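Trans-4-hydroxy-L-proline dehydratase (Clostridioides difficile 70-100-2010, PDB 6VXC) catalyses the radical-based dehydration of trans-4-hydroxy-L-proline to (S)-1-pyrroline-5-carboxylate in anaerobic 4-hydroxyproline breakdown. Local coordinates at residues Phe169-Glu174 with Glu526-Ile531; Gly469-Pro474 with Asp522-Gly527. All coordinates share one frame; numbering follows the deposited sequence.

Contact 1. Residues Phe169-Glu174 with Glu526-Ile531; sequences FTEFME and EGNAVI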
loop_
_atom_site.group_PDB
_atom_site.type_symbol
_atom_site.label_atom_id
_atom_site.label_comp_id
_atom_site.label_asym_id
_atom_site.label_seq_id
_atom_site.Cartn_x
_atom_site.Cartn_y
_atom_site.Cartn_z
ATOM N N PHE A 169 14.551 3.897 -10.496
ATOM C CA PHE A 169 13.153 3.588 -10.235
ATOM C C PHE A 169 13.086 2.156 -9.730
ATOM O O PHE A 169 14.081 1.431 -9.755
ATOM C CB PHE A 169 12.284 3.819 -11.478
ATOM C CG PHE A 169 12.709 3.035 -12.718
ATOM C CD1 PHE A 169 12.439 1.673 -12.827
ATOM C CD2 PHE A 169 13.317 3.673 -13.788
ATOM C CE1 PHE A 169 12.789 0.956 -13.990
ATOM C CE2 PHE A 169 13.684 2.966 -14.953
ATOM C CZ PHE A 169 13.421 1.602 -15.049
ATOM N N THR A 170 11.912 1.759 -9.244
ATOM C CA THR A 170 11.695 0.386 -8.807
ATOM C C THR A 170 10.621 -0.247 -9.687
ATOM O O THR A 170 10.029 0.411 -10.539
ATOM C CB THR A 170 11.287 0.297 -7.324
ATOM O OG1 THR A 170 9.944 0.776 -7.176
ATOM C CG2 THR A 170 12.230 1.115 -6.409
ATOM N N GLU A 171 10.363 -1.532 -9.459
ATOM C CA GLU A 171 9.413 -2.310 -10.255
ATOM C C GLU A 171 8.510 -3.127 -9.334
ATOM O O GLU A 171 8.955 -4.103 -8.729
ATOM C CB GLU A 171 10.140 -3.235 -11.233
ATOM C CG GLU A 171 9.173 -4.141 -11.972
ATOM C CD GLU A 171 7.996 -3.382 -12.537
ATOM O OE1 GLU A 171 8.224 -2.379 -13.237
ATOM O OE2 GLU A 171 6.847 -3.778 -12.286
ATOM N N PHE A 172 7.235 -2.751 -9.267
ATOM C CA PHE A 172 6.337 -3.351 -8.288
ATOM C C PHE A 172 5.994 -4.799 -8.603
ATOM O O PHE A 172 5.702 -5.571 -7.688
ATOM C CB PHE A 172 5.058 -2.520 -8.184
ATOM C CG PHE A 172 5.010 -1.644 -6.971
ATOM C CD1 PHE A 172 6.146 -0.951 -6.563
ATOM C CD2 PHE A 172 3.860 -1.554 -6.210
ATOM C CE1 PHE A 172 6.126 -0.160 -5.426
ATOM C CE2 PHE A 172 3.831 -0.754 -5.071
ATOM C CZ PHE A 172 4.980 -0.063 -4.677
ATOM N N MET A 173 6.049 -5.214 -9.869
ATOM C CA MET A 173 5.557 -6.543 -10.206
ATOM C C MET A 173 6.668 -7.594 -10.290
ATOM O O MET A 173 6.429 -8.698 -10.788
ATOM C CB MET A 173 4.749 -6.497 -11.507
ATOM C CG MET A 173 3.244 -6.401 -11.277
ATOM S SD MET A 173 2.791 -4.955 -10.260
ATOM C CE MET A 173 2.994 -3.625 -11.431
ATOM N N GLU A 174 7.860 -7.303 -9.760
ATOM C CA GLU A 174 8.931 -8.291 -9.834
ATOM C C GLU A 174 8.730 -9.444 -8.857
ATOM O O GLU A 174 9.177 -10.559 -9.131
ATOM C CB GLU A 174 10.300 -7.640 -9.610
ATOM C CG GLU A 174 10.551 -7.018 -8.234
ATOM C CD GLU A 174 12.042 -6.845 -7.956
ATOM O OE1 GLU A 174 12.525 -5.683 -7.957
ATOM O OE2 GLU A 174 12.729 -7.883 -7.764
ATOM N N GLU A 526 7.756 1.788 -21.038
ATOM C CA GLU A 526 7.949 0.669 -21.959
ATOM C C GLU A 526 8.059 -0.654 -21.210
ATOM O O GLU A 526 7.417 -1.637 -21.581
ATOM C CB GLU A 526 9.182 0.902 -22.835
ATOM C CG GLU A 526 9.567 -0.324 -23.640
ATOM C CD GLU A 526 10.629 -0.046 -24.709
ATOM O OE1 GLU A 526 11.282 1.017 -24.658
ATOM O OE2 GLU A 526 10.830 -0.924 -25.575
ATOM N N GLY A 527 8.855 -0.688 -20.143
ATOM C CA GLY A 527 8.882 -1.871 -19.299
ATOM C C GLY A 527 7.528 -2.167 -18.673
ATOM O O GLY A 527 7.085 -3.314 -18.650
ATOM N N ASN A 528 6.848 -1.132 -18.173
ATOM C CA ASN A 528 5.510 -1.320 -17.607
ATOM C C ASN A 528 4.570 -2.003 -18.598
ATOM O O ASN A 528 3.783 -2.873 -18.214
ATOM C CB ASN A 528 4.910 0.026 -17.210
ATOM C CG ASN A 528 5.446 0.561 -15.897
ATOM O OD1 ASN A 528 6.269 -0.069 -15.230
ATOM N ND2 ASN A 528 5.011 1.774 -15.546
ATOM N N ALA A 529 4.602 -1.587 -19.868
ATOM C CA ALA A 529 3.675 -2.153 -20.850
ATOM C C ALA A 529 3.933 -3.638 -21.048
ATOM O O ALA A 529 3.002 -4.443 -21.062
ATOM C CB ALA A 529 3.768 -1.399 -22.181
ATOM N N VAL A 530 5.202 -4.018 -21.193
ATOM C CA VAL A 530 5.559 -5.433 -21.231
ATOM C C VAL A 530 5.031 -6.150 -19.995
ATOM O O VAL A 530 4.480 -7.254 -20.083
ATOM C CB VAL A 530 7.085 -5.601 -21.370
ATOM C CG1 VAL A 530 7.491 -7.056 -21.150
ATOM C CG2 VAL A 530 7.555 -5.118 -22.753
ATOM N N ILE A 531 5.240 -5.555 -18.815
ATOM C CA ILE A 531 4.839 -6.198 -17.563
ATOM C C ILE A 531 3.326 -6.314 -17.467
ATOM O O ILE A 531 2.797 -7.316 -16.970
ATOM C CB ILE A 531 5.446 -5.442 -16.361
ATOM C CG1 ILE A 531 6.959 -5.659 -16.348
ATOM C CG2 ILE A 531 4.814 -5.876 -15.035
ATOM C CD1 ILE A 531 7.694 -4.700 -15.477
HETATM O O HOH W 1 8.894 -1.112 -15.458
HETATM O O HOH W 2 5.166 -2.365 -14.025
#
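Ile531 of helix 506-538 packs on Glu171 and Met173 of the loop after helix 158-166. Ile531 CD1 sits over the face of the Glu171 carboxylate, 3.2 Å from Glu171 CD and almost equally far from both oxygens, a tight fit. Beside it, Ile531 CG2 makes an apolar contact with Met173 CB at 3.6 Å. A branched isoleucine suits this place because its CG2 methyl and its longer CG1-CD1 arm serve different neighbours.

Several polar partners hold the carboxylate. The Glu171 chain extends at chi1 (175°) and then bends at chi2 (48°), which turns the group back toward its own loop; there Met173 N donates to Glu171 OE2 at 2.9 Å, on the anti side and tilted out of the carboxylate plane. Glu171 OE1 forms a salt bridge with Lys524, about two turns before Ile531, which would be expected to stabilise the charge of a buried acid.

Water links the same group to Asn528, whose amide plane stands 80° from the carboxylate. Water 2 donates to both Glu171 OE2 and Asn528 OD1, at 2.8 Å each. Water 1 also lies between Glu171 OE1 (2.6 Å) and Asn528 OD1 (2.8 Å), but cannot donate to every acceptor around it. Asparagine fits here as an uncharged acceptor.

The loop pairs along the outer side of strand 463-472 and also packs on the helix, in the alpha/beta barrel core of the glycyl radical enzyme family.

Contact 2. Residues Gly469-Pro474 with Asp522-Gly527; sequences GYMNIP and DIKIEG
Met471 and Lys524 pass alongside one another in opposite directions where strand 463-472 faces helix 506-538, within the beta-alpha-beta crossover that leads from this strand to its parallel neighbour 565-573. The methionine leaves the strand with CG anti to the backbone N (chi1 -175°), then bends at chi2 and chi3, and the double bend carries its methyl to the helix. Met471 CE rests 3.8 Å from Lys524 CB and only slightly farther from Lys524 CG, so it touches the apolar root of the lysine rather than its charged end. A flexible, unbranched methionine can curl into such a place, also packing on Met520 and Ile521.

Lys524 points the other way, toward the strand. Its long chain bends once, at chi2 (63°), and is otherwise extended, bringing the ammonium group to Gly469. There it is held by the backbone oxygens of Thr170 and Thr468 as well as by Glu171, which probably compensates the buried positive charge; three acceptors also restrict the ammonium's rotation. Glycine suits the strand position for two reasons: the backbone takes a positive phi of 147°, and the lack of a side chain lets the lysine end come close, Lys524 NZ lying 4.1 Å from Gly469 CA.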
loop_
_atom_site.group_PDB
_atom_site.type_symbol
_atom_site.label_atom_id
_atom_site.label_comp_id
_atom_site.label_asym_id
_atom_site.label_seq_id
_atom_site.Cartn_x
_atom_site.Cartn_y
_atom_site.Cartn_z
ATOM N N GLY A 469 5.761 1.400 -9.531
ATOM C CA GLY A 469 7.058 1.587 -8.914
ATOM C C GLY A 469 7.340 3.055 -8.641
ATOM O O GLY A 469 6.741 3.949 -9.228
ATOM N N TYR A 470 8.300 3.295 -7.739
ATOM C CA TYR A 470 8.738 4.644 -7.367
ATOM C C TYR A 470 9.726 5.196 -8.400
ATOM O O TYR A 470 10.471 4.449 -9.031
ATOM C CB TYR A 470 9.402 4.634 -5.981
ATOM C CG TYR A 470 8.504 4.064 -4.917
ATOM C CD1 TYR A 470 7.517 4.840 -4.324
ATOM C CD2 TYR A 470 8.610 2.738 -4.547
ATOM C CE1 TYR A 470 6.662 4.294 -3.361
ATOM C CE2 TYR A 470 7.766 2.180 -3.600
ATOM C CZ TYR A 470 6.794 2.962 -3.003
ATOM O OH TYR A 470 5.958 2.406 -2.063
ATOM N N MET A 471 9.723 6.520 -8.560
ATOM C CA MET A 471 10.588 7.222 -9.500
ATOM C C MET A 471 11.471 8.182 -8.713
ATOM O O MET A 471 10.961 9.037 -7.983
ATOM C CB MET A 471 9.758 7.981 -10.541
ATOM C CG MET A 471 10.574 8.655 -11.654
ATOM S SD MET A 471 11.503 7.513 -12.673
ATOM C CE MET A 471 10.214 6.424 -13.278
ATOM N N ASN A 472 12.785 8.070 -8.900
ATOM C CA ASN A 472 13.783 8.795 -8.111
ATOM C C ASN A 472 13.990 10.171 -8.754
ATOM O O ASN A 472 14.923 10.402 -9.516
ATOM C CB ASN A 472 15.080 7.975 -8.049
ATOM C CG ASN A 472 16.084 8.496 -7.010
ATOM O OD1 ASN A 472 15.994 9.641 -6.546
ATOM N ND2 ASN A 472 17.075 7.658 -6.674
ATOM N N ILE A 473 13.072 11.104 -8.465
ATOM C CA ILE A 473 13.133 12.414 -9.120
ATOM C C ILE A 473 14.432 13.139 -8.800
ATOM O O ILE A 473 15.027 13.729 -9.711
ATOM C CB ILE A 473 11.881 13.235 -8.791
ATOM C CG1 ILE A 473 10.640 12.446 -9.188
ATOM C CG2 ILE A 473 11.913 14.558 -9.516
ATOM C CD1 ILE A 473 9.371 13.092 -8.740
ATOM N N PRO A 474 14.915 13.163 -7.557
ATOM C CA PRO A 474 16.202 13.828 -7.286
ATOM C C PRO A 474 17.363 13.251 -8.090
ATOM O O PRO A 474 18.231 14.003 -8.540
ATOM C CB PRO A 474 16.387 13.613 -5.773
ATOM C CG PRO A 474 14.972 13.450 -5.232
ATOM C CD PRO A 474 14.257 12.687 -6.325
ATOM N N ASP A 522 9.879 7.407 -20.269
ATOM C CA ASP A 522 9.735 6.540 -21.439
ATOM C C ASP A 522 10.282 5.140 -21.156
ATOM O O ASP A 522 9.649 4.138 -21.501
ATOM C CB ASP A 522 10.447 7.148 -22.649
ATOM C CG ASP A 522 9.579 8.124 -23.431
ATOM O OD1 ASP A 522 8.382 8.276 -23.121
ATOM O OD2 ASP A 522 10.106 8.741 -24.384
ATOM N N ILE A 523 11.459 5.055 -20.525
ATOM C CA ILE A 523 12.046 3.753 -20.200
ATOM C C ILE A 523 11.122 2.962 -19.283
ATOM O O ILE A 523 10.890 1.764 -19.488
ATOM C CB ILE A 523 13.433 3.928 -19.558
ATOM C CG1 ILE A 523 14.451 4.398 -20.583
ATOM C CG2 ILE A 523 13.893 2.626 -18.883
ATOM C CD1 ILE A 523 15.809 4.646 -19.948
ATOM N N LYS A 524 10.635 3.611 -18.219
ATOM C CA LYS A 524 9.779 2.944 -17.239
ATOM C C LYS A 524 8.478 2.465 -17.873
ATOM O O LYS A 524 8.023 1.351 -17.616
ATOM C CB LYS A 524 9.496 3.891 -16.071
ATOM C CG LYS A 524 8.490 3.379 -15.037
ATOM C CD LYS A 524 8.980 2.122 -14.335
ATOM C CE LYS A 524 8.058 1.753 -13.172
ATOM N NZ LYS A 524 8.284 0.369 -12.684
ATOM N N ILE A 525 7.854 3.315 -18.682
ATOM C CA ILE A 525 6.561 2.995 -19.276
ATOM C C ILE A 525 6.686 1.821 -20.244
ATOM O O ILE A 525 5.830 0.935 -20.277
ATOM C CB ILE A 525 5.985 4.242 -19.978
ATOM C CG1 ILE A 525 5.733 5.391 -18.990
ATOM C CG2 ILE A 525 4.709 3.898 -20.726
ATOM C CD1 ILE A 525 4.424 5.329 -18.273
ATOM N N GLU A 526 7.756 1.788 -21.038
ATOM C CA GLU A 526 7.949 0.669 -21.959
ATOM C C GLU A 526 8.059 -0.654 -21.210
ATOM O O GLU A 526 7.417 -1.637 -21.581
ATOM C CB GLU A 526 9.182 0.902 -22.835
ATOM C CG GLU A 526 9.567 -0.324 -23.640
ATOM C CD GLU A 526 10.629 -0.046 -24.709
ATOM O OE1 GLU A 526 11.282 1.017 -24.658
ATOM O OE2 GLU A 526 10.830 -0.924 -25.575
ATOM N N GLY A 527 8.855 -0.688 -20.143
ATOM C CA GLY A 527 8.882 -1.871 -19.299
ATOM C C GLY A 527 7.528 -2.167 -18.673
ATOM O O GLY A 527 7.085 -3.314 -18.650
#

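How the contacts relate
The centres of contacts 1 and 2 lie about 9 Å apart, on the same side of the chain's centre. Both end on helix 506-538 and share Glu526 and Gly527, contact 2 using the turn before and contact 1 the turn after. Along the chain the order is loop 169-174, strand segment 469-474, then helix, so contact 1 joins parts over 350 residues apart and contact 2 closes a much shorter span. The loop and strand segments touch, with Phe172 CE1 3.4 Å from Tyr470 CE2. The touching residues of loop, strand and helix are buried and adjoin one another. The side chain of Met173 lies about 12 Å, and Gly469 about 11 Å, from that of Glu456, the probable proton acceptor.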